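Local coordinates for bifunctional thiamine biosynthesis protein ThiDN (Methanocaldococcus jannaschii DSM 2661, PDB 2PHP) that probably makes thiamine phosphate through this C-terminal ThiN domain, the full-length enzyme also probably phosphorylating hydroxymethylpyrimidine and its phosphate, at residues H78-F89 against S128-E139. Numbering follows the deposited sequence.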
ATOM      1  N   HIS B  78      21.308  -9.569   1.649  1.00 32.25           N
ATOM      2  CA  HIS B  78      21.105 -11.009   1.495  1.00 31.13           C
ATOM      3  C   HIS B  78      21.213 -11.504   0.049  1.00 30.81           C
ATOM      4  O   HIS B  78      22.097 -12.296  -0.262  1.00 31.28           O
ATOM      5  CB  HIS B  78      19.742 -11.402   2.073  1.00 31.49           C
ATOM      6  CG  HIS B  78      19.467 -12.874   2.029  1.00 33.86           C
ATOM      7  ND1 HIS B  78      20.107 -13.776   2.851  1.00 33.62           N
ATOM      8  CD2 HIS B  78      18.629 -13.599   1.247  1.00 34.86           C
ATOM      9  CE1 HIS B  78      19.677 -14.997   2.575  1.00 35.33           C
ATOM     10  NE2 HIS B  78      18.781 -14.917   1.607  1.00 33.89           N
ATOM     11  N   ILE B  79      20.317 -11.051  -0.827  1.00 28.72           N
ATOM     12  CA  ILE B  79      20.356 -11.475  -2.226  1.00 30.02           C
ATOM     13  C   ILE B  79      21.584 -10.884  -2.924  1.00 30.12           C
ATOM     14  O   ILE B  79      22.064 -11.426  -3.918  1.00 30.16           O
ATOM     15  CB  ILE B  79      19.085 -11.029  -3.002  1.00 30.96           C
ATOM     16  CG1 ILE B  79      17.824 -11.602  -2.347  1.00 32.22           C
ATOM     17  CG2 ILE B  79      19.167 -11.494  -4.448  1.00 29.44           C
ATOM     18  CD1 ILE B  79      17.711 -13.101  -2.429  1.00 36.85           C
ATOM     19  N   ALA B  80      22.088  -9.769  -2.405  1.00 29.74           N
ATOM     20  CA  ALA B  80      23.267  -9.144  -2.988  1.00 30.41           C
ATOM     21  C   ALA B  80      24.465 -10.096  -2.856  1.00 30.83           C
ATOM     22  O   ALA B  80      25.265 -10.225  -3.784  1.00 30.20           O
ATOM     23  CB  ALA B  80      23.564  -7.825  -2.284  1.00 31.06           C
ATOM     24  N   LYS B  81      24.586 -10.756  -1.706  1.00 28.88           N
ATOM     25  CA  LYS B  81      25.684 -11.699  -1.477  1.00 30.16           C
ATOM     26  C   LYS B  81      25.660 -12.797  -2.538  1.00 29.20           C
ATOM     27  O   LYS B  81      26.704 -13.252  -2.993  1.00 29.44           O
ATOM     28  CB  LYS B  81      25.573 -12.342  -0.090  1.00 29.34           C
ATOM     29  CG  LYS B  81      25.822 -11.405   1.096  1.00 33.96           C
ATOM     30  CD  LYS B  81      25.723 -12.182   2.406  1.00 39.32           C
ATOM     31  CE  LYS B  81      25.634 -11.279   3.630  1.00 43.83           C
ATOM     32  NZ  LYS B  81      26.876 -10.487   3.841  1.00 47.95           N
ATOM     33  N   ILE B  82      24.462 -13.221  -2.932  1.00 27.46           N
ATOM     34  CA  ILE B  82      24.344 -14.261  -3.943  1.00 27.76           C
ATOM     35  C   ILE B  82      24.809 -13.757  -5.313  1.00 29.25           C
ATOM     36  O   ILE B  82      25.616 -14.407  -5.976  1.00 30.14           O
ATOM     37  CB  ILE B  82      22.892 -14.775  -4.064  1.00 26.73           C
ATOM     38  CG1 ILE B  82      22.469 -15.456  -2.760  1.00 25.91           C
ATOM     39  CG2 ILE B  82      22.789 -15.740  -5.239  1.00 27.72           C
ATOM     40  CD1 ILE B  82      20.959 -15.761  -2.668  1.00 27.19           C
ATOM     41  N   ILE B  83      24.307 -12.598  -5.728  1.00 29.29           N
ATOM     42  CA  ILE B  83      24.684 -12.027  -7.019  1.00 29.53           C
ATOM     43  C   ILE B  83      26.181 -11.718  -7.122  1.00 30.74           C
ATOM     44  O   ILE B  83      26.826 -12.088  -8.100  1.00 31.25           O
ATOM     45  CB  ILE B  83      23.871 -10.750  -7.320  1.00 28.02           C
ATOM     46  CG1 ILE B  83      22.383 -11.116  -7.415  1.00 27.21           C
ATOM     47  CG2 ILE B  83      24.360 -10.113  -8.624  1.00 25.54           C
ATOM     48  CD1 ILE B  83      21.438  -9.939  -7.438  1.00 27.92           C
ATOM     49  N   LEU B  84      26.736 -11.043  -6.121  1.00 31.18           N
ATOM     50  CA  LEU B  84      28.159 -10.732  -6.150  1.00 32.29           C
ATOM     51  C   LEU B  84      29.008 -11.993  -6.167  1.00 33.51           C
ATOM     52  O   LEU B  84      30.076 -12.014  -6.780  1.00 32.95           O
ATOM     53  CB  LEU B  84      28.548  -9.851  -4.962  1.00 33.12           C
ATOM     54  CG  LEU B  84      28.352  -8.352  -5.215  1.00 34.43           C
ATOM     55  CD1 LEU B  84      26.880  -8.062  -5.485  1.00 36.40           C
ATOM     56  CD2 LEU B  84      28.852  -7.558  -4.019  1.00 37.57           C
ATOM     57  N   SER B  85      28.540 -13.048  -5.500  1.00 33.07           N
ATOM     58  CA  SER B  85      29.280 -14.308  -5.486  1.00 35.05           C
ATOM     59  C   SER B  85      29.230 -14.969  -6.865  1.00 35.67           C
ATOM     60  O   SER B  85      30.252 -15.385  -7.406  1.00 35.65           O
ATOM     61  CB  SER B  85      28.703 -15.272  -4.443  1.00 34.87           C
ATOM     62  OG  SER B  85      28.977 -14.839  -3.122  1.00 38.79           O
ATOM     63  N   ALA B  86      28.034 -15.064  -7.434  1.00 36.23           N
ATOM     64  CA  ALA B  86      27.875 -15.685  -8.741  1.00 37.75           C
ATOM     65  C   ALA B  86      28.588 -14.910  -9.843  1.00 38.32           C
ATOM     66  O   ALA B  86      29.088 -15.509 -10.801  1.00 39.12           O
ATOM     67  CB  ALA B  86      26.393 -15.824  -9.080  1.00 36.01           C
ATOM     68  N   SER B  87      28.639 -13.585  -9.714  1.00 37.64           N
ATOM     69  CA  SER B  87      29.285 -12.763 -10.735  1.00 39.41           C
ATOM     70  C   SER B  87      30.770 -13.090 -10.886  1.00 39.58           C
ATOM     71  O   SER B  87      31.359 -12.830 -11.935  1.00 40.50           O
ATOM     72  CB  SER B  87      29.099 -11.266 -10.436  1.00 39.51           C
ATOM     73  OG  SER B  87      29.810 -10.858  -9.282  1.00 40.56           O
ATOM     74  N   LYS B  88      31.370 -13.663  -9.843  1.00 39.20           N
ATOM     75  CA  LYS B  88      32.783 -14.045  -9.870  1.00 39.75           C
ATOM     76  C   LYS B  88      33.006 -15.194 -10.856  1.00 40.36           C
ATOM     77  O   LYS B  88      34.125 -15.417 -11.330  1.00 41.08           O
ATOM     78  CB  LYS B  88      33.251 -14.475  -8.476  1.00 40.16           C
ATOM     79  CG  LYS B  88      33.224 -13.367  -7.422  1.00 43.51           C
ATOM     80  CD  LYS B  88      34.137 -12.214  -7.812  1.00 47.33           C
ATOM     81  CE  LYS B  88      34.168 -11.109  -6.750  1.00 50.96           C
ATOM     82  NZ  LYS B  88      35.138 -10.015  -7.110  1.00 51.31           N
ATOM     83  N   PHE B  89      31.934 -15.926 -11.157  1.00 39.55           N
ATOM     84  CA  PHE B  89      31.995 -17.043 -12.093  1.00 38.81           C
ATOM     85  C   PHE B  89      31.541 -16.608 -13.478  1.00 38.91           C
ATOM     86  O   PHE B  89      32.072 -17.072 -14.485  1.00 39.83           O
ATOM     87  CB  PHE B  89      31.124 -18.192 -11.593  1.00 39.70           C
ATOM     88  CG  PHE B  89      31.669 -18.866 -10.375  1.00 40.42           C
ATOM     89  CD1 PHE B  89      32.390 -20.049 -10.487  1.00 40.44           C
ATOM     90  CD2 PHE B  89      31.503 -18.292  -9.119  1.00 40.21           C
ATOM     91  CE1 PHE B  89      32.943 -20.654  -9.360  1.00 41.93           C
ATOM     92  CE2 PHE B  89      32.050 -18.882  -7.989  1.00 42.13           C
ATOM     93  CZ  PHE B  89      32.774 -20.071  -8.108  1.00 42.88           C
ATOM     94  N   SER B 128      30.047 -16.432   5.262  1.00 47.43           N
ATOM     95  CA  SER B 128      28.660 -16.031   5.081  1.00 45.43           C
ATOM     96  C   SER B 128      27.989 -17.185   4.345  1.00 43.47           C
ATOM     97  O   SER B 128      28.445 -17.585   3.271  1.00 42.97           O
ATOM     98  CB  SER B 128      28.586 -14.763   4.233  1.00 46.61           C
ATOM     99  OG  SER B 128      27.340 -14.667   3.562  1.00 49.63           O
ATOM    100  N   THR B 129      26.922 -17.731   4.920  1.00 39.75           N
ATOM    101  CA  THR B 129      26.228 -18.844   4.290  1.00 39.01           C
ATOM    102  C   THR B 129      25.940 -18.588   2.811  1.00 39.43           C
ATOM    103  O   THR B 129      26.177 -19.455   1.972  1.00 38.78           O
ATOM    104  CB  THR B 129      24.878 -19.134   4.971  1.00 38.13           C
ATOM    105  OG1 THR B 129      25.058 -19.230   6.389  1.00 38.70           O
ATOM    106  CG2 THR B 129      24.295 -20.445   4.446  1.00 36.56           C
HETATM  107  N   MSE B 130      25.424 -17.401   2.493  1.00 39.05           N
HETATM  108  CA  MSE B 130      25.081 -17.084   1.105  1.00 39.92           C
HETATM  109  C   MSE B 130      26.260 -16.953   0.152  1.00 39.59           C
HETATM  110  O   MSE B 130      26.149 -17.306  -1.021  1.00 39.67           O
HETATM  111  CB  MSE B 130      24.226 -15.816   1.043  1.00 42.00           C
HETATM  112  CG  MSE B 130      22.808 -15.995   1.592  1.00 43.99           C
HETATM  113 SE   MSE B 130      21.757 -17.377   0.655  1.00 51.47          SE
HETATM  114  CE  MSE B 130      22.139 -18.853   1.860  1.00 45.14           C
ATOM    115  N   GLU B 131      27.391 -16.453   0.639  1.00 39.24           N
ATOM    116  CA  GLU B 131      28.560 -16.311  -0.227  1.00 38.65           C
ATOM    117  C   GLU B 131      29.183 -17.689  -0.449  1.00 37.69           C
ATOM    118  O   GLU B 131      29.468 -18.093  -1.579  1.00 36.46           O
ATOM    119  CB  GLU B 131      29.581 -15.365   0.412  1.00 38.82           C
ATOM    120  CG  GLU B 131      28.957 -14.110   0.984  1.00 42.75           C
ATOM    121  CD  GLU B 131      29.976 -13.130   1.536  1.00 44.66           C
ATOM    122  OE1 GLU B 131      30.979 -13.574   2.138  1.00 45.06           O
ATOM    123  OE2 GLU B 131      29.757 -11.909   1.380  1.00 45.95           O
ATOM    124  N   TRP B 132      29.371 -18.412   0.647  1.00 36.66           N
ATOM    125  CA  TRP B 132      29.957 -19.739   0.603  1.00 38.04           C
ATOM    126  C   TRP B 132      29.104 -20.735  -0.184  1.00 38.06           C
ATOM    127  O   TRP B 132      29.620 -21.481  -1.023  1.00 38.25           O
ATOM    128  CB  TRP B 132      30.162 -20.249   2.030  1.00 39.55           C
ATOM    129  CG  TRP B 132      30.441 -21.703   2.092  1.00 41.99           C
ATOM    130  CD1 TRP B 132      31.642 -22.321   1.893  1.00 41.76           C
ATOM    131  CD2 TRP B 132      29.476 -22.743   2.283  1.00 42.83           C
ATOM    132  NE1 TRP B 132      31.480 -23.686   1.944  1.00 43.26           N
ATOM    133  CE2 TRP B 132      30.163 -23.972   2.184  1.00 43.14           C
ATOM    134  CE3 TRP B 132      28.097 -22.754   2.529  1.00 43.25           C
ATOM    135  CZ2 TRP B 132      29.513 -25.206   2.318  1.00 43.60           C
ATOM    136  CZ3 TRP B 132      27.451 -23.981   2.664  1.00 42.99           C
ATOM    137  CH2 TRP B 132      28.161 -25.191   2.558  1.00 44.01           C
ATOM    138  N   GLY B 133      27.805 -20.751   0.100  1.00 36.75           N
ATOM    139  CA  GLY B 133      26.905 -21.669  -0.580  1.00 35.87           C
ATOM    140  C   GLY B 133      26.830 -21.440  -2.078  1.00 36.71           C
ATOM    141  O   GLY B 133      26.784 -22.391  -2.861  1.00 34.85           O
ATOM    142  N   THR B 134      26.800 -20.172  -2.478  1.00 35.58           N
ATOM    143  CA  THR B 134      26.736 -19.836  -3.892  1.00 37.21           C
ATOM    144  C   THR B 134      28.025 -20.305  -4.558  1.00 38.43           C
ATOM    145  O   THR B 134      27.996 -20.925  -5.623  1.00 36.89           O
ATOM    146  CB  THR B 134      26.575 -18.316  -4.100  1.00 37.12           C
ATOM    147  OG1 THR B 134      25.318 -17.890  -3.555  1.00 37.02           O
ATOM    148  CG2 THR B 134      26.628 -17.968  -5.584  1.00 35.26           C
ATOM    149  N   LYS B 135      29.154 -20.013  -3.917  1.00 40.44           N
ATOM    150  CA  LYS B 135      30.457 -20.413  -4.443  1.00 41.73           C
ATOM    151  C   LYS B 135      30.484 -21.931  -4.640  1.00 41.08           C
ATOM    152  O   LYS B 135      30.751 -22.412  -5.740  1.00 42.63           O
ATOM    153  CB  LYS B 135      31.565 -19.977  -3.477  1.00 43.26           C
ATOM    154  CG  LYS B 135      32.974 -20.158  -4.003  1.00 45.45           C
ATOM    155  CD  LYS B 135      33.981 -19.572  -3.019  1.00 49.44           C
ATOM    156  CE  LYS B 135      35.412 -19.697  -3.519  1.00 51.31           C
ATOM    157  NZ  LYS B 135      36.348 -18.987  -2.597  1.00 52.61           N
ATOM    158  N   ILE B 136      30.185 -22.681  -3.584  1.00 41.06           N
ATOM    159  CA  ILE B 136      30.167 -24.141  -3.667  1.00 41.58           C
ATOM    160  C   ILE B 136      29.292 -24.636  -4.820  1.00 41.04           C
ATOM    161  O   ILE B 136      29.719 -25.462  -5.630  1.00 41.49           O
ATOM    162  CB  ILE B 136      29.629 -24.777  -2.367  1.00 43.76           C
ATOM    163  CG1 ILE B 136      30.615 -24.550  -1.221  1.00 45.65           C
ATOM    164  CG2 ILE B 136      29.395 -26.269  -2.575  1.00 45.21           C
ATOM    165  CD1 ILE B 136      31.976 -25.170  -1.456  1.00 46.26           C
ATOM    166  N   ALA B 137      28.063 -24.132  -4.882  1.00 40.23           N
ATOM    167  CA  ALA B 137      27.118 -24.519  -5.920  1.00 40.37           C
ATOM    168  C   ALA B 137      27.656 -24.238  -7.316  1.00 41.22           C
ATOM    169  O   ALA B 137      27.459 -25.030  -8.238  1.00 41.87           O
ATOM    170  CB  ALA B 137      25.789 -23.789  -5.721  1.00 40.01           C
ATOM    171  N   CYS B 138      28.322 -23.103  -7.480  1.00 40.70           N
ATOM    172  CA  CYS B 138      28.865 -22.756  -8.780  1.00 42.87           C
ATOM    173  C   CYS B 138      30.106 -23.595  -9.121  1.00 43.88           C
ATOM    174  O   CYS B 138      30.226 -24.094 -10.241  1.00 43.55           O
ATOM    175  CB  CYS B 138      29.169 -21.251  -8.836  1.00 42.13           C
ATOM    176  SG  CYS B 138      27.659 -20.212  -8.895  1.00 39.84           S
ATOM    177  N   GLU B 139      31.010 -23.770  -8.159  1.00 45.63           N
ATOM    178  CA  GLU B 139      32.213 -24.568  -8.400  1.00 47.40           C
ATOM    179  C   GLU B 139      31.805 -26.001  -8.732  1.00 47.19           C
ATOM    180  O   GLU B 139      32.435 -26.663  -9.553  1.00 47.69           O
ATOM    181  CB  GLU B 139      33.130 -24.558  -7.166  1.00 47.51           C
ATOM    182  CG  GLU B 139      33.538 -23.162  -6.713  1.00 50.73           C
ATOM    183  CD  GLU B 139      34.578 -23.169  -5.602  1.00 52.57           C
ATOM    184  OE1 GLU B 139      34.474 -24.014  -4.686  1.00 53.85           O
ATOM    185  OE2 GLU B 139      35.494 -22.317  -5.637  1.00 53.32           O
TER
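With CG anti to its carbonyl carbon (chi1 -70°), Phe-89 swings its ring across to helix 129-141, and Met-130, a selenomethionine bent at chi2 and chi3, brings its selenium against both His-78 and Ile-82. At the Phe-89 end, Cys-138 CB sits squarely over one ring face, 3.6 Å from the ring centroid, a CH-pi contact, while Glu-139 CG meets the ring edge 3.5 Å from Phe-89 CZ. An alanine in place of Phe-89 would probably leave Cys-138 without its aromatic cover and open a gap beside Glu-139. At the other end, Met-130 CG lies 3.4 Å from His-78 CE1, and Met-130 SE is 3.8 Å from Ile-82 CD1, the Met-130 and Ile-82 side chains running side by side. Midway, Thr-134 CG2 packs on Ser-85 CB. Both hydroxyls turn back to their own helices: Ser-85 OG donates to Lys-81 O (2.8 Å) and Thr-134 OG1 to Met-130 O (2.7 Å), so these small residues meet through carbon. Toward solvent, the Lys-81 chain crosses Glu-131; Lys-81 NZ lies 4.0 Å from Glu-131 OE2, too far for a salt bridge. The helix axes, 8.2 Å apart, cross at -35°, pointing roughly the same way; beneath them Ile-82 rests on Cys-96 of strand 95-100, Met-130 on Arg-161 and Ala-86 on Leu-163 of strand 159-164, the two strands being neighbours in the mixed sheet.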